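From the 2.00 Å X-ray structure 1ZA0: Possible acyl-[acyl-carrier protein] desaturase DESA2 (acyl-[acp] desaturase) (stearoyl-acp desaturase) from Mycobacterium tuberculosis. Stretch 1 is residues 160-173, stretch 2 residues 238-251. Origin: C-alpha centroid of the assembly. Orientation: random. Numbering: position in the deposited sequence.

Stretch 1, residues 160-173: RCGAVFCRNLAAQI
Stretch 2 (238-251) NVADAGIFGKPQLR

How do the two stretches lie against each other? Stretch 1 is helical from Arg160 through at least Ala170, with phi/psi near -65/-45. Stretch 2 enters as a helix at Asn238, leaves helical geometry at Gly243 (phi/psi 78/13), and resumes as a helix at Lys247. Gly243 closes a Schellman motif: Ile244 N bonds Val239 O at 3.1 Å and Gly243 N bonds Ala240 O at 3.0 Å. Ile244 (-73/-55), the extended Phe245 (-157/136) and the N-cap residue Gly246 (-170/-166) link the helices. The register runs antiparallel: CA of Cys161 lies 7.1 Å from CA of Leu250, CA of Phe165 5.5 Å from CA of Phe245, and CA of Asn168 5.0 Å from CA of Ile244.

Which side chains hold the turn by hydrogen bonds? The CA-to-CB bonds of Asn168 and Gln172, one helical turn apart, both point toward stretch 2, and both have chi1 m. Asn168, with chi2 at -11°, sends ND2 to Ile244 O at 2.9 Å, the N-H...O angle being 164°. Gln172 extends further, chi2 t and chi3 20°, so that NE2 reaches Ala242 O at 2.8 Å and 151°. Both amides thus donate to backbone carbonyls around the turn. The OE1 of Gln172 also sits 3.5 Å from Ile244 CG1.

Why is Ile244 so deeply engaged? Its 109 Å² of covered surface is the largest of any residue here, although its CA-to-CB bond points sideways. With chi1 m and chi2 t (159°), Ile244 CG2 lies over one face of the Phe165 ring, 4.2 Å from the ring centroid and just 1° off the normal, a CH-pi contact. The other arm carries Ile244 CD1 to 4.0 Å from CD1 of Leu169, whose t, p rotamer places it there.

How do the two phenylalanines pack? Phe165 (t, chi2 112°) presents a ring face to Ile244 CG2, while Phe245 (t, chi2 86°) sets its ring beside Val164 and Cys161. The rings meet obliquely, centroids 6.0 Å apart and planes at 44°, and Phe165 CD1 presses to 3.4 Å from Phe245 CB. Val164 (chi1 t) places CG1 at the Phe245 ring edge, 4.1 Å from Phe245 CE1, and Cys161 CB lies 3.8 Å from Phe245 CZ.

What completes the contact beyond the rings? Leu250 (t, p) brings CD1 to 3.7 Å from SG of Cys161 (chi1 m), although its CA-to-CB bond points sideways. The CA-to-CB bond of Gln249 (m, p, chi3 27°) points toward stretch 1, and Gln249 CG lies 4.0 Å from Asn168 ND2.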

# COMPACT_ATOMS: atom_id res chain seq x y z
N ARG A 160 -5.19 -0.07 4.51
CA ARG A 160 -5.51 1.26 4.97
C ARG A 160 -4.21 2.08 5.18
O ARG A 160 -4.18 3.22 4.85
CB ARG A 160 -6.30 1.22 6.28
CG ARG A 160 -6.79 2.63 6.73
CD ARG A 160 -7.79 2.58 7.88
NE ARG A 160 -8.49 3.84 8.09
CZ ARG A 160 -9.72 4.14 7.73
NH1 ARG A 160 -10.50 3.29 7.09
NH2 ARG A 160 -10.17 5.36 8.03
N CYS A 161 -3.18 1.45 5.74
CA CYS A 161 -1.85 2.07 5.81
C CYS A 161 -1.39 2.54 4.42
O CYS A 161 -0.94 3.68 4.29
CB CYS A 161 -0.80 1.13 6.38
SG CYS A 161 -1.11 0.65 8.08
N GLY A 162 -1.47 1.66 3.42
CA GLY A 162 -1.20 1.99 2.02
C GLY A 162 -1.96 3.20 1.54
O GLY A 162 -1.40 4.06 0.86
N ALA A 163 -3.26 3.25 1.86
CA ALA A 163 -4.13 4.31 1.38
C ALA A 163 -3.77 5.68 2.01
O ALA A 163 -3.68 6.65 1.26
CB ALA A 163 -5.57 3.97 1.62
N VAL A 164 -3.49 5.70 3.31
CA VAL A 164 -3.07 6.90 4.03
C VAL A 164 -1.66 7.40 3.56
O VAL A 164 -1.48 8.56 3.20
CB VAL A 164 -3.08 6.63 5.52
CG1 VAL A 164 -2.47 7.78 6.30
CG2 VAL A 164 -4.57 6.38 6.00
N PHE A 165 -0.71 6.48 3.52
CA PHE A 165 0.62 6.74 2.96
C PHE A 165 0.56 7.38 1.59
O PHE A 165 1.15 8.44 1.41
CB PHE A 165 1.43 5.42 2.97
CG PHE A 165 2.89 5.55 2.63
CD1 PHE A 165 3.86 5.33 3.60
CD2 PHE A 165 3.30 5.81 1.31
CE1 PHE A 165 5.25 5.40 3.28
CE2 PHE A 165 4.64 5.85 0.97
CZ PHE A 165 5.63 5.67 1.99
N CYS A 166 -0.18 6.79 0.63
CA CYS A 166 -0.15 7.26 -0.72
C CYS A 166 -0.97 8.55 -0.90
O CYS A 166 -0.62 9.42 -1.73
CB CYS A 166 -0.64 6.19 -1.70
SG CYS A 166 0.46 4.78 -1.81
N ARG A 167 -2.07 8.67 -0.15
CA ARG A 167 -2.80 9.91 -0.12
C ARG A 167 -1.91 11.09 0.38
O ARG A 167 -1.90 12.17 -0.27
CB ARG A 167 -4.08 9.79 0.74
CG ARG A 167 -4.87 11.11 0.73
N ASN A 168 -1.19 10.87 1.48
CA ASN A 168 -0.41 11.90 2.11
C ASN A 168 0.74 12.22 1.19
O ASN A 168 1.18 13.38 1.08
CB ASN A 168 0.12 11.48 3.51
CG ASN A 168 -1.00 11.33 4.55
OD1 ASN A 168 -2.17 11.73 4.30
ND2 ASN A 168 -0.64 10.80 5.74
N LEU A 169 1.30 11.21 0.56
CA LEU A 169 2.40 11.44 -0.37
C LEU A 169 1.99 12.20 -1.61
O LEU A 169 2.65 13.16 -1.98
CB LEU A 169 3.05 10.10 -0.75
CG LEU A 169 4.16 10.15 -1.78
CD1 LEU A 169 5.40 10.91 -1.37
CD2 LEU A 169 4.52 8.71 -2.23
N ALA A 170 0.92 11.78 -2.27
CA ALA A 170 0.42 12.44 -3.47
C ALA A 170 0.19 13.99 -3.16
O ALA A 170 0.61 14.83 -3.92
CB ALA A 170 -0.90 11.78 -3.91
N ALA A 171 -0.34 14.29 -1.98
CA ALA A 171 -0.69 15.63 -1.61
C ALA A 171 0.57 16.51 -1.47
O ALA A 171 0.42 17.69 -1.50
CB ALA A 171 -1.49 15.64 -0.35
N GLN A 172 1.75 15.93 -1.26
CA GLN A 172 3.00 16.67 -1.09
C GLN A 172 3.86 16.73 -2.34
O GLN A 172 4.91 17.40 -2.32
CB GLN A 172 3.85 16.10 0.06
CG GLN A 172 3.23 16.29 1.45
CD GLN A 172 4.06 15.79 2.60
OE1 GLN A 172 5.26 15.62 2.46
NE2 GLN A 172 3.43 15.55 3.77
N ILE A 173 3.44 16.06 -3.41
CA ILE A 173 4.21 16.01 -4.68
C ILE A 173 3.78 17.08 -5.67
O ILE A 173 2.65 17.09 -6.09
CB ILE A 173 4.05 14.62 -5.39
CG1 ILE A 173 4.67 13.52 -4.54
CG2 ILE A 173 4.65 14.63 -6.78
CD1 ILE A 173 4.44 12.08 -5.10
N ASN A 238 12.72 10.16 7.67
CA ASN A 238 12.49 11.28 6.78
C ASN A 238 10.97 11.37 6.39
O ASN A 238 10.36 12.40 6.47
CB ASN A 238 13.38 11.14 5.54
CG ASN A 238 13.76 12.47 4.92
OD1 ASN A 238 13.88 13.49 5.60
ND2 ASN A 238 13.96 12.46 3.61
N VAL A 239 10.36 10.24 6.02
CA VAL A 239 8.94 10.26 5.61
C VAL A 239 8.06 10.53 6.83
O VAL A 239 7.06 11.15 6.70
CB VAL A 239 8.49 9.01 4.78
CG1 VAL A 239 9.46 8.66 3.66
CG2 VAL A 239 8.20 7.84 5.63
N ALA A 240 8.47 10.08 8.00
CA ALA A 240 7.77 10.47 9.25
C ALA A 240 7.85 11.96 9.55
O ALA A 240 6.82 12.57 9.84
CB ALA A 240 8.24 9.60 10.46
N ASP A 241 9.02 12.57 9.37
CA ASP A 241 9.23 14.03 9.60
C ASP A 241 8.40 14.91 8.67
O ASP A 241 7.92 15.99 9.05
CB ASP A 241 10.71 14.40 9.42
CG ASP A 241 11.61 13.84 10.55
OD1 ASP A 241 11.09 13.37 11.58
OD2 ASP A 241 12.85 13.81 10.40
N ALA A 242 8.21 14.44 7.45
CA ALA A 242 7.36 15.13 6.47
C ALA A 242 5.87 14.95 6.73
O ALA A 242 5.07 15.54 6.05
CB ALA A 242 7.70 14.65 5.04
N GLY A 243 5.50 14.09 7.67
CA GLY A 243 4.09 13.84 7.93
C GLY A 243 3.45 12.90 6.89
O GLY A 243 2.23 12.81 6.83
N ILE A 244 4.23 12.23 6.04
CA ILE A 244 3.61 11.29 5.09
C ILE A 244 3.14 10.05 5.86
O ILE A 244 2.00 9.62 5.73
CB ILE A 244 4.62 10.95 3.97
CG1 ILE A 244 4.87 12.24 3.13
CG2 ILE A 244 4.25 9.73 3.15
CD1 ILE A 244 6.19 12.18 2.35
N PHE A 245 4.04 9.41 6.58
CA PHE A 245 3.62 8.27 7.37
C PHE A 245 4.57 8.05 8.49
O PHE A 245 5.78 8.08 8.34
CB PHE A 245 3.49 7.01 6.53
CG PHE A 245 2.60 5.97 7.12
CD1 PHE A 245 1.22 5.99 6.89
CD2 PHE A 245 3.12 4.98 7.95
CE1 PHE A 245 0.39 5.02 7.43
CE2 PHE A 245 2.25 3.97 8.48
CZ PHE A 245 0.90 4.01 8.22
N GLY A 246 3.99 7.81 9.66
CA GLY A 246 4.76 7.51 10.87
C GLY A 246 3.86 7.03 11.99
O GLY A 246 2.67 6.74 11.77
N LYS A 247 4.41 7.00 13.21
CA LYS A 247 3.72 6.36 14.35
C LYS A 247 2.41 7.10 14.63
O LYS A 247 1.45 6.45 14.95
CB LYS A 247 4.63 6.25 15.61
CG LYS A 247 5.56 5.02 15.62
N PRO A 248 2.38 8.43 14.54
CA PRO A 248 1.13 9.17 14.75
C PRO A 248 0.06 8.90 13.67
O PRO A 248 -1.11 8.85 14.01
CB PRO A 248 1.58 10.65 14.67
CG PRO A 248 3.02 10.66 14.88
CD PRO A 248 3.50 9.35 14.31
N GLN A 249 0.45 8.82 12.40
CA GLN A 249 -0.50 8.51 11.36
C GLN A 249 -1.01 7.07 11.62
O GLN A 249 -2.21 6.83 11.52
CB GLN A 249 0.11 8.67 9.98
CG GLN A 249 0.32 10.11 9.57
CD GLN A 249 1.54 10.80 10.22
OE1 GLN A 249 2.53 10.17 10.58
NE2 GLN A 249 1.43 12.10 10.40
N LEU A 250 -0.13 6.16 12.04
CA LEU A 250 -0.49 4.77 12.22
C LEU A 250 -1.49 4.63 13.34
O LEU A 250 -2.51 3.96 13.19
CB LEU A 250 0.75 3.96 12.50
CG LEU A 250 0.56 2.46 12.69
CD1 LEU A 250 -0.11 1.78 11.47
CD2 LEU A 250 1.92 1.76 12.98
N ARG A 251 -1.18 5.25 14.47
CA ARG A 251 -2.07 5.31 15.62
C ARG A 251 -3.45 5.87 15.22
O ARG A 251 -4.46 5.24 15.41
CB ARG A 251 -1.35 6.11 16.77
CG ARG A 251 -2.02 6.04 18.18
CD ARG A 251 -1.69 7.21 19.18
NE ARG A 251 -2.40 8.46 18.82
CZ ARG A 251 -3.01 9.30 19.67
NH1 ARG A 251 -3.06 9.08 20.98
NH2 ARG A 251 -3.60 10.39 19.17